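Local structure of type II secretion system protein L (Pseudomonas aeruginosa, 6GHU) at residues G14-V19 and L45-S50. The protein is an inner-membrane component of the type II secretion system that links the cytoplasmic energy-providing protein to the rest of the secretion machinery. Numbering follows the deposited sequence.
Sequences GGEPTV and LERLRS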
loop_
_atom_site.group_PDB
_atom_site.type_symbol
_atom_site.label_atom_id
_atom_site.label_comp_id
_atom_site.label_asym_id
_atom_site.label_seq_id
_atom_site.Cartn_x
_atom_site.Cartn_y
_atom_site.Cartn_z
ATOM N N GLY A 14 8.357 -8.312 2.095
ATOM C CA GLY A 14 8.000 -9.627 2.596
ATOM C C GLY A 14 9.167 -10.587 2.671
ATOM O O GLY A 14 9.127 -11.534 3.461
ATOM N N GLY A 15 10.202 -10.371 1.858
ATOM C CA GLY A 15 11.415 -11.159 1.956
ATOM C C GLY A 15 12.289 -10.809 3.140
ATOM O O GLY A 15 13.276 -11.509 3.385
ATOM N N GLU A 16 11.961 -9.738 3.867
ATOM C CA GLU A 16 12.650 -9.373 5.101
ATOM C C GLU A 16 11.695 -9.562 6.272
ATOM O O GLU A 16 11.058 -8.599 6.723
ATOM C CB GLU A 16 13.160 -7.933 5.038
ATOM C CG GLU A 16 14.325 -7.737 4.080
ATOM C CD GLU A 16 15.624 -8.343 4.586
ATOM O OE1 GLU A 16 16.544 -8.541 3.762
ATOM O OE2 GLU A 16 15.728 -8.621 5.800
ATOM N N PRO A 17 11.575 -10.776 6.816
ATOM C CA PRO A 17 10.516 -11.040 7.802
ATOM C C PRO A 17 10.692 -10.314 9.125
ATOM O O PRO A 17 9.724 -10.246 9.892
ATOM C CB PRO A 17 10.590 -12.561 8.008
ATOM C CG PRO A 17 11.554 -13.078 6.985
ATOM C CD PRO A 17 12.444 -11.946 6.624
ATOM N N THR A 18 11.879 -9.798 9.446
ATOM C CA THR A 18 12.027 -9.066 10.698
ATOM C C THR A 18 11.597 -7.610 10.578
ATOM O O THR A 18 11.552 -6.913 11.595
ATOM C CB THR A 18 13.473 -9.123 11.207
ATOM O OG1 THR A 18 14.319 -8.327 10.371
ATOM C CG2 THR A 18 13.984 -10.563 11.240
ATOM N N VAL A 19 11.269 -7.140 9.376
ATOM C CA VAL A 19 10.829 -5.765 9.173
ATOM C C VAL A 19 9.323 -5.700 9.374
ATOM O O VAL A 19 8.576 -6.531 8.843
ATOM C CB VAL A 19 11.222 -5.255 7.776
ATOM C CG1 VAL A 19 10.793 -3.799 7.594
ATOM C CG2 VAL A 19 12.723 -5.395 7.568
ATOM N N LEU A 45 17.583 -2.568 7.778
ATOM C CA LEU A 45 17.007 -1.482 6.993
ATOM C C LEU A 45 17.834 -1.218 5.744
ATOM O O LEU A 45 17.282 -0.949 4.671
ATOM C CB LEU A 45 16.903 -0.210 7.835
ATOM C CG LEU A 45 15.952 -0.217 9.029
ATOM C CD1 LEU A 45 16.077 1.089 9.793
ATOM C CD2 LEU A 45 14.526 -0.435 8.579
ATOM N N GLU A 46 19.164 -1.285 5.869
ATOM C CA GLU A 46 20.036 -1.071 4.720
ATOM C C GLU A 46 19.892 -2.198 3.713
ATOM O O GLU A 46 19.892 -1.957 2.500
ATOM C CB GLU A 46 21.490 -0.944 5.182
ATOM C CG GLU A 46 22.541 -1.066 4.074
ATOM C CD GLU A 46 22.320 -0.106 2.912
ATOM O OE1 GLU A 46 22.726 -0.449 1.781
ATOM O OE2 GLU A 46 21.753 0.988 3.123
ATOM N N ARG A 47 19.764 -3.436 4.195
ATOM C CA ARG A 47 19.567 -4.556 3.285
ATOM C C ARG A 47 18.241 -4.421 2.551
ATOM O O ARG A 47 18.166 -4.646 1.340
ATOM C CB ARG A 47 19.630 -5.873 4.057
ATOM C CG ARG A 47 19.623 -7.106 3.169
ATOM C CD ARG A 47 19.976 -8.350 3.956
ATOM N NE ARG A 47 18.940 -8.691 4.925
ATOM C CZ ARG A 47 19.148 -9.392 6.035
ATOM N NH1 ARG A 47 20.364 -9.827 6.337
ATOM N NH2 ARG A 47 18.138 -9.652 6.855
ATOM N N LEU A 48 17.187 -4.040 3.272
ATOM C CA LEU A 48 15.888 -3.826 2.647
ATOM C C LEU A 48 15.945 -2.717 1.600
ATOM O O LEU A 48 15.362 -2.847 0.518
ATOM C CB LEU A 48 14.850 -3.496 3.718
ATOM C CG LEU A 48 13.489 -3.042 3.182
ATOM C CD1 LEU A 48 12.914 -4.092 2.248
ATOM C CD2 LEU A 48 12.536 -2.766 4.319
ATOM N N ARG A 49 16.619 -1.607 1.905
ATOM C CA ARG A 49 16.776 -0.555 0.906
ATOM C C ARG A 49 17.474 -1.102 -0.330
ATOM O O ARG A 49 17.041 -0.860 -1.463
ATOM C CB ARG A 49 17.567 0.618 1.484
ATOM C CG ARG A 49 17.690 1.817 0.542
ATOM C CD ARG A 49 19.017 2.543 0.717
ATOM N NE ARG A 49 20.155 1.658 0.467
ATOM C CZ ARG A 49 20.583 1.298 -0.740
ATOM N NH1 ARG A 49 19.974 1.738 -1.832
ATOM N NH2 ARG A 49 21.624 0.485 -0.858
ATOM N N SER A 50 18.562 -1.846 -0.121
ATOM C CA SER A 50 19.315 -2.418 -1.232
ATOM C C SER A 50 18.451 -3.358 -2.061
ATOM O O SER A 50 18.519 -3.345 -3.294
ATOM C CB SER A 50 20.544 -3.159 -0.696
ATOM O OG SER A 50 21.374 -3.595 -1.754
#
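The carboxylate of Glu16 lies at the edge of the Arg47 guanidinium, and the two planes are nearly coplanar, 21° apart. This is a side-on, two-nitrogen salt bridge in a ferredoxin-like fold. It joins the loop between helix 3-14 and strand 20-27 to helix 42-54. Arg47 NE donates to Glu16 OE1 at 2.7 Å. That bond is bent, 147° at the hydrogen, and meets the oxygen somewhat out of the carboxylate plane. Arg47 NH2 gives a straighter bond, 2.8 Å and 165° at the hydrogen, to the syn lone pair of Glu16 OE2. Two bonds to two oxygens fix the rotation of the carboxylate. Glu16 is buried, so the arginine probably offsets its charge. Glu16 CG is anti to the carbonyl carbon and lies 4.3 Å from Leu48 CB. The chain then bends beyond CG, which turns the carboxylate toward Arg47. The loop makes a type I beta turn from Glu16 to Val19, closed by Val19 N bonding to Glu16 O at 3.0 Å. At the end of the turn, Val19 meets Leu48 on the inner side of the helix. Val19 also touches Val37 of the sheet, and Leu48 reaches Leu75. The methyl contact across the two segments is Val19 CG1 to Leu48 CD2, 3.9 Å.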